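Local coordinates for putative N-acetylmuramoyl-L-alanine amidase,autolysin cwp6 (Peptoclostridium difficile, PDB 5J72), which probably cleaves the amide bond between N-acetylmuramic acid and L-alanine in peptidoglycan as a zinc-dependent autolysin held at the cell wall by CWB2 domains, at residues 10-15 against 61-66; 69-74 against 105-110. All blocks are in the same frame, centred on the assembly; numbering follows the deposited sequence. Where two conformers were deposited one is given.

In the fold
Both contacts lie in the N-terminal beta domain, far along the chain from the zinc-binding amidase domain. After strand 3-7, strand 11-13 supplies the first partner; the chain then runs through strands 16-24, 30-39 and 42-51 before strand 56-63 returns to it, and interaction 1 closes this loop. Interaction 2 follows in series: strand 72-82 leaves, and after strand 86-89 and helix 91-96 the chain comes back as strand 106-113 to pair with it. The two loops neither nest nor cross, yet the contacts touch. Strand 11-13 runs parallel to 106-113, with Val12 probably bonded through its backbone to Thr107 and Glu109, and the rings of Tyr63 and Trp73 meet.

Interaction 1 of 2, residues 10-15 against 61-66; sequences KSVVLG and INYNKD
The Tyr63 ring is covered on both faces by branched aliphatic side chains. Over one face comes Val12, whose CG2 lies 3.9 Å from the ring centroid and only 16° off the normal, a CH-pi contact. Its other methyl, CG1, reaches the rim on the same face, 3.8 Å from Tyr63 CE1. The two side chains cross at about a right angle, and both methyls of Val12 touch the ring. Ile61 CG2 lies over the opposite face, offset toward the rim, while Trp73 meets the ring obliquely.

Beyond the ring the backbones take over. Tyr63 is the centre of an inverse gamma turn, and its carbonyl O accepts a short, nearly straight hydrogen bond from Gly15 N (2.7 Å, 173°), the donor standing above the carbonyl plane. Leu14 CA adds a CA-H...O contact to the same oxygen. With CG anti to its backbone N (chi1 -176°), Leu14 extends across the loop after the turn, placing CD1 3.5 Å from Lys65 O and CD2 3.6 Å from Asp66 OD2.

Gly15 adopts a positive phi, a backbone shape suited to glycine. The contact thus joins a buried tyrosine ring, held between Val12 and Ile61, to an exposed loop edge, where the Gly15 N bond ties the turn at Tyr63 to the loop just after strand 11-13 and Ser16 adds a further backbone bond to Tyr63.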
# COMPACT_ATOMS: atom_id res chain seq x y z
N LYS A 10 -2.22 17.13 10.31
CA LYS A 10 -1.51 18.39 10.40
C LYS A 10 -1.26 18.94 8.98
O LYS A 10 -0.77 20.06 8.81
CB LYS A 10 -0.17 18.17 11.07
CG LYS A 10 -0.34 17.64 12.53
CD LYS A 10 -1.25 18.60 13.33
CE LYS A 10 -0.50 19.61 14.13
NZ LYS A 10 0.83 19.11 14.68
N SER A 11 -1.58 18.14 7.96
CA SER A 11 -1.48 18.57 6.55
C SER A 11 -2.85 18.27 5.92
O SER A 11 -3.32 17.11 6.00
CB SER A 11 -0.36 17.80 5.85
OG SER A 11 -0.21 18.25 4.52
N VAL A 12 -3.53 19.27 5.35
CA VAL A 12 -4.87 19.07 4.80
C VAL A 12 -4.97 19.77 3.41
O VAL A 12 -3.98 20.32 2.96
CB VAL A 12 -5.95 19.65 5.78
CG1 VAL A 12 -5.88 18.92 7.14
CG2 VAL A 12 -5.75 21.16 5.98
N VAL A 13 -6.14 19.71 2.81
CA VAL A 13 -6.41 20.46 1.56
C VAL A 13 -7.82 21.00 1.78
O VAL A 13 -8.50 20.64 2.71
CB VAL A 13 -6.36 19.59 0.26
CG1 VAL A 13 -4.97 18.93 0.09
CG2 VAL A 13 -7.39 18.49 0.35
N LEU A 14 -8.29 21.86 0.88
CA LEU A 14 -9.67 22.37 0.98
C LEU A 14 -10.64 21.21 0.94
O LEU A 14 -10.53 20.34 0.01
CB LEU A 14 -9.87 23.35 -0.23
CG LEU A 14 -11.25 24.04 -0.23
CD1 LEU A 14 -11.39 25.06 0.96
CD2 LEU A 14 -11.38 24.84 -1.57
N GLY A 15 -11.55 21.13 1.91
CA GLY A 15 -12.51 20.05 1.99
C GLY A 15 -12.08 18.92 2.93
O GLY A 15 -12.87 18.01 3.17
N ILE A 61 -12.98 18.89 12.56
CA ILE A 61 -12.71 20.20 11.98
C ILE A 61 -12.94 20.00 10.46
O ILE A 61 -12.42 19.04 9.88
CB ILE A 61 -11.23 20.64 12.25
CG1 ILE A 61 -10.99 20.76 13.80
CG2 ILE A 61 -10.95 22.01 11.52
CD1 ILE A 61 -9.45 20.72 14.13
N ASN A 62 -13.74 20.88 9.82
CA ASN A 62 -13.99 20.78 8.37
C ASN A 62 -13.21 21.93 7.72
O ASN A 62 -13.59 23.07 7.94
CB ASN A 62 -15.51 20.98 8.13
CG ASN A 62 -16.25 19.73 8.64
OD1 ASN A 62 -16.22 18.70 7.95
ND2 ASN A 62 -16.89 19.74 9.80
N TYR A 63 -12.17 21.64 6.97
CA TYR A 63 -11.34 22.66 6.37
C TYR A 63 -12.02 23.13 5.05
O TYR A 63 -11.49 22.91 3.96
CB TYR A 63 -9.94 22.05 6.10
CG TYR A 63 -9.21 21.87 7.42
CD1 TYR A 63 -9.22 20.64 8.08
CD2 TYR A 63 -8.55 22.93 8.04
CE1 TYR A 63 -8.58 20.48 9.31
CE2 TYR A 63 -7.93 22.79 9.28
CZ TYR A 63 -7.94 21.56 9.90
OH TYR A 63 -7.41 21.43 11.14
N ASN A 64 -13.10 23.85 5.36
CA ASN A 64 -13.88 24.29 4.22
C ASN A 64 -13.72 25.78 3.94
O ASN A 64 -14.63 26.37 3.38
CB ASN A 64 -15.37 24.01 4.48
CG ASN A 64 -15.78 22.57 4.47
OD1 ASN A 64 -16.88 22.26 4.97
ND2 ASN A 64 -14.98 21.62 3.94
N LYS A 65 -12.63 26.36 4.28
CA LYS A 65 -12.38 27.78 3.98
C LYS A 65 -11.09 27.88 3.17
O LYS A 65 -10.12 27.18 3.46
CB LYS A 65 -12.21 28.60 5.30
CG LYS A 65 -13.44 28.60 6.24
CD LYS A 65 -14.62 29.36 5.70
CE LYS A 65 -14.40 30.86 5.68
NZ LYS A 65 -14.30 31.45 7.06
N ASP A 66 -11.07 28.74 2.14
CA ASP A 66 -9.90 28.89 1.28
C ASP A 66 -9.25 30.24 1.58
O ASP A 66 -9.76 31.28 1.20
CB ASP A 66 -10.34 28.77 -0.18
CG ASP A 66 -9.31 28.06 -1.04
OD1 ASP A 66 -8.23 27.72 -0.52
OD2 ASP A 66 -9.56 27.89 -2.22

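Interaction 2 of 2, residues 69-74 against 105-110; sequences YLNVWE and DVTQEF
Antiparallel strand pairing joins the start of strand 72-82 to strand 106-113 in the N-terminal beta domain, and an indole-amide bond reinforces it on the buried face. Trp73 and Val106 form a hydrogen-bonded pair, with Trp73 N giving to Val106 O (2.8 Å) and Val106 N to Trp73 O (3.1 Å), both donors in the carbonyl plane. Val72 and Thr107 make the adjoining non-hydrogen-bonded pair. Just before strand 72-74, Asn71 O accepts a hydrogen bond from Gln108 N (2.8 Å), nearly along the C=O axis.

Trp73 shares its face with Val106, and the Gln108 side chain runs alongside it, pointing the same way. Gln108 has CG anti to its backbone N (chi1 -178°) and an extended chain, which brings its amide to the indole edge. There Trp73 NE1 donates to Gln108 OE1 (2.8 Å, 161°); the oxygen lies close to the ring plane, whereas the donor stands above the amide plane. Gln108 NE2 is held in turn by Lys65 O, and Met42 and Leu44 pack on the tryptophan.

On the other face, Val72 CG1 rests 3.6 Å from Asp105 CB. At one end of the contact, Asn71 ND2 makes a weak bond to Gln108 O and gives a second to a water that donates to Glu109 OE2. At the other, the carboxylates of Glu74 and Asp105 run alongside each other, and Lys102 forms salt bridges to both.

The buried indole N-H is therefore satisfied by an amide whose rotation is fixed from both ends, and the positive charge of Lys102 probably offsets the repulsion between the neighbouring acids, favouring their ionised forms.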
# COMPACT_ATOMS: atom_id res chain seq x y z
N TYR A 69 -4.48 34.48 1.70
CA TYR A 69 -3.03 34.65 1.86
C TYR A 69 -2.63 33.80 3.06
O TYR A 69 -3.41 33.75 4.04
CB TYR A 69 -2.71 36.16 2.14
CG TYR A 69 -1.25 36.47 2.44
CD1 TYR A 69 -0.25 36.12 1.55
CD2 TYR A 69 -0.88 37.15 3.62
CE1 TYR A 69 1.09 36.40 1.82
CE2 TYR A 69 0.44 37.45 3.88
CZ TYR A 69 1.42 37.07 2.99
OH TYR A 69 2.73 37.35 3.27
N LEU A 70 -1.42 33.19 2.96
CA LEU A 70 -0.88 32.23 3.96
C LEU A 70 -1.71 30.94 3.89
O LEU A 70 -2.78 30.86 3.26
CB LEU A 70 -0.87 32.75 5.44
CG LEU A 70 -0.20 34.11 5.60
CD1 LEU A 70 -0.07 34.58 7.08
CD2 LEU A 70 1.16 33.96 5.00
N ASN A 71 -1.19 29.88 4.51
CA ASN A 71 -1.91 28.61 4.44
C ASN A 71 -1.68 27.77 5.68
O ASN A 71 -1.71 26.51 5.61
CB ASN A 71 -1.48 27.81 3.15
CG ASN A 71 -0.05 27.28 3.21
OD1 ASN A 71 0.80 27.78 3.96
ND2 ASN A 71 0.27 26.20 2.47
N VAL A 72 -1.48 28.44 6.82
CA VAL A 72 -1.32 27.66 8.07
C VAL A 72 -2.40 28.14 9.05
O VAL A 72 -2.45 29.35 9.35
CB VAL A 72 0.08 27.86 8.69
CG1 VAL A 72 0.14 27.10 10.04
CG2 VAL A 72 1.16 27.35 7.71
N TRP A 73 -3.25 27.24 9.51
CA TRP A 73 -4.28 27.54 10.46
C TRP A 73 -3.66 27.51 11.85
O TRP A 73 -3.07 26.50 12.22
CB TRP A 73 -5.38 26.46 10.39
CG TRP A 73 -6.11 26.49 9.13
CD1 TRP A 73 -6.01 25.62 8.08
CD2 TRP A 73 -7.04 27.52 8.71
NE1 TRP A 73 -6.79 26.07 7.02
CE2 TRP A 73 -7.44 27.23 7.39
CE3 TRP A 73 -7.59 28.66 9.35
CZ2 TRP A 73 -8.36 28.03 6.69
CZ3 TRP A 73 -8.51 29.46 8.66
CH2 TRP A 73 -8.87 29.14 7.34
N GLU A 74 -3.80 28.60 12.61
CA GLU A 74 -3.18 28.71 13.95
C GLU A 74 -4.26 28.81 14.98
O GLU A 74 -5.20 29.60 14.84
CB GLU A 74 -2.31 29.99 14.01
CG GLU A 74 -1.17 29.85 13.00
CD GLU A 74 -0.14 31.00 13.03
OE1 GLU A 74 -0.07 31.70 14.01
OE2 GLU A 74 0.57 31.18 12.05
N ASP A 105 -0.43 23.87 14.68
CA ASP A 105 -0.60 24.50 13.34
C ASP A 105 -0.92 23.46 12.28
O ASP A 105 -0.28 22.39 12.27
CB ASP A 105 0.74 25.11 12.94
CG ASP A 105 1.05 26.41 13.64
OD1 ASP A 105 0.22 26.89 14.43
OD2 ASP A 105 2.11 26.95 13.39
N VAL A 106 -1.86 23.74 11.40
CA VAL A 106 -2.25 22.79 10.36
C VAL A 106 -2.04 23.44 9.03
O VAL A 106 -2.53 24.57 8.85
CB VAL A 106 -3.73 22.38 10.59
CG1 VAL A 106 -4.25 21.60 9.38
CG2 VAL A 106 -3.84 21.54 11.88
N THR A 107 -1.27 22.80 8.12
CA THR A 107 -0.99 23.39 6.82
C THR A 107 -2.00 22.92 5.79
O THR A 107 -2.23 21.70 5.62
CB THR A 107 0.45 23.01 6.41
OG1 THR A 107 1.33 23.46 7.42
CG2 THR A 107 0.84 23.66 5.09
N GLN A 108 -2.61 23.87 5.08
CA GLN A 108 -3.59 23.55 4.03
C GLN A 108 -2.90 23.72 2.70
O GLN A 108 -2.63 24.84 2.23
CB GLN A 108 -4.82 24.48 4.13
CG GLN A 108 -5.89 24.15 3.09
CD GLN A 108 -7.18 24.85 3.49
OE1 GLN A 108 -7.58 24.85 4.65
NE2 GLN A 108 -7.91 25.40 2.49
N GLU A 109 -2.60 22.61 2.04
CA GLU A 109 -1.91 22.65 0.74
C GLU A 109 -2.95 22.56 -0.37
O GLU A 109 -4.14 22.41 -0.10
CB GLU A 109 -1.01 21.42 0.60
CG GLU A 109 -0.12 21.22 1.79
CD GLU A 109 1.19 22.03 1.66
OE1 GLU A 109 2.11 21.78 2.44
OE2 GLU A 109 1.27 22.90 0.79
N PHE A 110 -2.51 22.65 -1.62
CA PHE A 110 -3.44 22.53 -2.73
C PHE A 110 -2.82 21.76 -3.89
O PHE A 110 -1.60 21.63 -3.95
CB PHE A 110 -3.95 23.92 -3.20
CG PHE A 110 -2.87 24.81 -3.76
CD1 PHE A 110 -2.21 25.71 -2.94
CD2 PHE A 110 -2.53 24.77 -5.10
CE1 PHE A 110 -1.22 26.53 -3.44
CE2 PHE A 110 -1.53 25.59 -5.61
CZ PHE A 110 -0.87 26.46 -4.77
O HOH W 1 2.93 25.07 2.15
O HOH W 2 0.56 29.07 16.18